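Local coordinates for protein PKS (Streptomyces albus, PDB 4OQJ) that probably catalyses carbon-carbon bond formation between acyl units in polyketide chain extension, as a ketosynthase of the oxazolomycin pathway, at residues Gln252-Gly257 against Val369-Thr374; Arg545-Leu550 against Pro616-Asp621. All blocks are in the same frame, centred on the assembly; numbering follows the deposited sequence. Where two conformers were deposited one is given.

Interaction 1 of 2, residues Gln252-Gly257 against Val369-Thr374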
# COMPACT_ATOMS: atom_id res chain seq x y z
N GLN A 252 22.67 23.88 -3.78
CA GLN A 252 23.62 22.95 -3.15
C GLN A 252 22.93 21.98 -2.20
O GLN A 252 23.54 21.51 -1.24
CB GLN A 252 24.69 23.72 -2.40
CG GLN A 252 25.77 24.33 -3.26
CD GLN A 252 26.86 24.97 -2.42
OE1 GLN A 252 26.63 25.97 -1.73
NE2 GLN A 252 28.05 24.38 -2.44
N GLY A 253 21.67 21.66 -2.46
CA GLY A 253 20.96 20.69 -1.65
C GLY A 253 19.92 21.28 -0.71
O GLY A 253 19.54 22.45 -0.83
N THR A 254 19.47 20.46 0.23
CA THR A 254 18.27 20.79 0.99
C THR A 254 18.56 20.56 2.47
O THR A 254 19.70 20.32 2.84
CB THR A 254 17.06 19.94 0.49
OG1 THR A 254 15.84 20.41 1.07
CG2 THR A 254 17.24 18.47 0.82
N VAL A 255 17.53 20.67 3.29
CA VAL A 255 17.62 20.40 4.73
C VAL A 255 16.50 19.44 5.06
O VAL A 255 15.37 19.63 4.64
CB VAL A 255 17.44 21.66 5.59
CG1 VAL A 255 17.73 21.36 7.05
CG2 VAL A 255 18.34 22.72 5.12
N ILE A 256 16.79 18.42 5.81
CA ILE A 256 15.78 17.50 6.24
C ILE A 256 14.83 18.21 7.17
O ILE A 256 15.26 18.96 7.97
CB ILE A 256 16.38 16.24 6.85
CG1 ILE A 256 15.47 15.08 6.54
CG2 ILE A 256 16.71 16.41 8.32
CD1 ILE A 256 15.46 14.85 5.06
N GLY A 257 13.56 17.99 7.01
CA GLY A 257 12.60 18.62 7.90
C GLY A 257 11.71 17.64 8.61
O GLY A 257 11.73 16.42 8.35
N VAL A 369 10.19 24.99 3.82
CA VAL A 369 10.18 24.17 5.03
C VAL A 369 11.19 23.03 5.02
O VAL A 369 11.24 22.23 5.96
CB VAL A 369 8.77 23.56 5.30
CG1 VAL A 369 7.74 24.65 5.47
CG2 VAL A 369 8.36 22.58 4.17
N GLY A 370 12.01 22.95 3.97
CA GLY A 370 12.92 21.84 3.78
C GLY A 370 12.24 20.57 3.26
O GLY A 370 11.09 20.58 2.86
N HIS A 371 12.99 19.49 3.32
CA HIS A 371 12.63 18.20 2.76
C HIS A 371 12.03 17.34 3.86
O HIS A 371 12.77 16.83 4.70
CB HIS A 371 13.89 17.55 2.15
CG HIS A 371 13.61 16.32 1.35
ND1 HIS A 371 12.50 15.53 1.54
CD2 HIS A 371 14.31 15.74 0.34
CE1 HIS A 371 12.52 14.52 0.69
NE2 HIS A 371 13.61 14.62 -0.05
N LEU A 372 10.71 17.19 3.86
CA LEU A 372 10.01 16.45 4.92
C LEU A 372 10.01 14.94 4.73
O LEU A 372 9.24 14.22 5.38
CB LEU A 372 8.57 16.97 5.05
CG LEU A 372 8.36 18.12 6.05
CD1 LEU A 372 9.36 19.19 5.88
CD2 LEU A 372 6.96 18.71 5.93
N ASP A 373 10.86 14.46 3.84
CA ASP A 373 11.12 13.03 3.74
C ASP A 373 9.81 12.28 3.44
O ASP A 373 9.18 12.55 2.42
CB ASP A 373 11.78 12.55 5.03
CG ASP A 373 12.41 11.19 4.89
OD1 ASP A 373 13.49 11.10 4.27
OD2 ASP A 373 11.84 10.21 5.42
N THR A 374 9.37 11.36 4.30
CA THR A 374 8.12 10.63 4.08
C THR A 374 6.94 11.57 3.84
O THR A 374 6.02 11.25 3.07
CB THR A 374 7.82 9.72 5.29
OG1 THR A 374 9.05 9.14 5.76
CG2 THR A 374 6.84 8.62 4.94
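CG of His371 stands anti to its backbone N (chi1 -171°) and OG1 of Thr254 anti to its own (chi1 -170°), which lets Thr254 lie obliquely across the histidine, its OG1 3.6 Å from His371 CB. This is a loop-to-loop contact within the thiolase-type fold of a ketosynthase, and Gly370 and His371 belong to the NVGHxxxAAG motif that carries a catalytic histidine in ketosynthases; His371 is probably one of the active-site histidines. The Thr254 methyl approaches the imidazole at its edge, with CG2 4.0 Å from CD2 of His371, while the Thr254 hydroxyl is buried with no polar partner in the model.

On the backbone, a single bridge pairs Ile256 with His371. His371 N gives Val255 O a nearly straight hydrogen bond of 2.7 Å (177° at the hydrogen), and His371 O accepts the Gly257 N-H, N to O 2.7 Å, with the donor well above the carbonyl plane; CD1 of Ile256 approaches that same oxygen. Two glycines allow this closeness: Val255 O comes 3.4 Å from Gly370 CA, and Leu372 CD1 lies 3.9 Å from Gly257 CA. Outside the pair, Gly257 O is bound by His221 ND1.

Both imidazole nitrogens are engaged: NE2 is hydrogen-bonded to a glycerol, and ND1 of His371 accepts the Asp373 N-H at 3.0 Å, the donor tilted somewhat from the ring plane.

Interaction 2 of 2, residues Arg545-Leu550 against Pro616-Asp621; sequences RPVVEL and PVVAAD
Val548 and Glu549 run parallel to Val617 and Val618, joined by three backbone hydrogen bonds, the donor alternating between the strands. Val548 N reaches Pro616 O at 2.8 Å. Val618 N then donates to Val548 O (2.8 Å), and Leu550 N to Val618 O (2.7 Å).

On one face of the sheet, Val548 and Val617 meet obliquely, methyl against methyl, with CG2 of each 3.5 Å apart. Chi1 of -64° sets CG1 of Val548 beside the backbone N, anti to the carbonyl carbon, leaving CG2 between N and that carbon, turned to Val617. CG2 of Val548 also touches the Pro616 carbonyl oxygen. Glu549 and Val618 point to the other face. Val547 spans Pro616 and Val618: its CG1 reaches CG of Pro616 at 4.0 Å, the side chains crossing at about a right angle, and its CG2 meets Val618 CG2 at 3.8 Å.

Past the strands the pairing gives way to water. One water lies 2.7 Å from Leu550 O and accepts from Asp621 N, and a second lies between Leu550 O and Ala620 N.

The paired strands are connected through helices, in beta-alpha-beta manner. Strand 547-549 is the middle member of a three-stranded parallel sheet, with 648-650 along its second edge. Leu550 and Val617 rest on helix 594-610, whereas Val548 and Pro546 pack against Leu671 of helix 660-673.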
# COMPACT_ATOMS: atom_id res chain seq x y z
N ARG A 545 -28.15 13.79 35.20
CA ARG A 545 -29.00 13.57 34.03
C ARG A 545 -30.38 14.14 34.34
O ARG A 545 -30.95 13.86 35.39
CB ARG A 545 -29.09 12.08 33.69
N PRO A 546 -30.93 14.95 33.42
CA PRO A 546 -32.14 15.70 33.79
C PRO A 546 -33.42 14.99 33.37
O PRO A 546 -33.38 14.03 32.59
CB PRO A 546 -31.97 17.00 33.02
CG PRO A 546 -31.17 16.61 31.78
CD PRO A 546 -30.57 15.23 32.02
N VAL A 547 -34.54 15.47 33.89
CA VAL A 547 -35.85 15.00 33.48
C VAL A 547 -36.57 16.18 32.85
O VAL A 547 -36.23 17.33 33.15
CB VAL A 547 -36.67 14.42 34.66
CG1 VAL A 547 -35.89 13.30 35.34
CG2 VAL A 547 -37.02 15.49 35.68
N VAL A 548 -37.54 15.92 31.97
CA VAL A 548 -38.41 16.99 31.49
C VAL A 548 -39.69 16.94 32.28
O VAL A 548 -40.23 15.86 32.53
CB VAL A 548 -38.71 16.90 29.97
CG1 VAL A 548 -37.42 17.07 29.16
CG2 VAL A 548 -39.40 15.61 29.60
N GLU A 549 -40.15 18.11 32.71
CA GLU A 549 -41.32 18.20 33.57
C GLU A 549 -42.50 18.75 32.82
O GLU A 549 -42.44 19.84 32.24
CB GLU A 549 -41.02 19.08 34.78
CG GLU A 549 -39.89 18.56 35.63
CD GLU A 549 -40.01 18.96 37.08
OE1 GLU A 549 -40.86 19.83 37.39
OE2 GLU A 549 -39.26 18.41 37.91
N LEU A 550 -43.58 17.99 32.81
CA LEU A 550 -44.83 18.44 32.24
C LEU A 550 -45.64 19.05 33.36
O LEU A 550 -46.16 18.35 34.23
CB LEU A 550 -45.57 17.29 31.57
CG LEU A 550 -46.84 17.68 30.81
CD1 LEU A 550 -47.01 16.76 29.62
CD2 LEU A 550 -48.05 17.61 31.72
N PRO A 616 -36.44 11.17 31.11
CA PRO A 616 -37.79 10.86 31.58
C PRO A 616 -38.72 12.07 31.57
O PRO A 616 -38.30 13.20 31.83
CB PRO A 616 -37.57 10.38 33.03
CG PRO A 616 -36.16 9.96 33.08
CD PRO A 616 -35.41 10.81 32.10
N VAL A 617 -39.98 11.81 31.24
CA VAL A 617 -41.04 12.79 31.36
C VAL A 617 -41.68 12.61 32.73
O VAL A 617 -42.17 11.53 33.05
CB VAL A 617 -42.10 12.63 30.25
CG1 VAL A 617 -43.25 13.61 30.46
CG2 VAL A 617 -41.48 12.84 28.88
N VAL A 618 -41.67 13.68 33.52
CA VAL A 618 -42.37 13.70 34.81
C VAL A 618 -43.65 14.53 34.71
O VAL A 618 -43.63 15.72 34.36
CB VAL A 618 -41.47 14.28 35.93
CG1 VAL A 618 -42.21 14.30 37.27
CG2 VAL A 618 -40.20 13.46 36.05
N ALA A 619 -44.78 13.89 35.01
CA ALA A 619 -46.07 14.56 35.11
C ALA A 619 -46.62 14.35 36.51
O ALA A 619 -47.34 13.38 36.77
CB ALA A 619 -47.04 14.03 34.06
N ALA A 620 -46.29 15.27 37.42
CA ALA A 620 -46.54 15.08 38.85
C ALA A 620 -47.97 15.43 39.29
O ALA A 620 -48.44 14.92 40.30
CB ALA A 620 -45.54 15.90 39.64
N ASP A 621 -48.65 16.27 38.52
CA ASP A 621 -49.99 16.76 38.86
C ASP A 621 -50.97 16.58 37.70
O ASP A 621 -51.06 17.43 36.81
CB ASP A 621 -49.92 18.23 39.27
CG ASP A 621 -51.28 18.81 39.60
OD1 ASP A 621 -52.21 18.04 39.94
OD2 ASP A 621 -51.43 20.05 39.52
O HOH W 1 -48.07 17.20 35.81
O HOH W 2 -44.75 17.71 36.80

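Both contacts rest on backbone hydrogen bonds, one between loops, the other between parallel strands. They close one after the other along the sequence and lie on opposite sides of the chain's centre, about 63 Å apart between centres and about 46 Å between nearest atoms, with no touch between them. Interaction 1 probably lies at the ketosynthase active site: the His371 side chain is about 3 Å from a bound glycerol, probably picked up from the crystallisation liquor and possibly marking the pocket. Interaction 2 lies far from that pocket and joins two strands of a separate, small parallel sheet, its centre about 40 Å from the chain's centre.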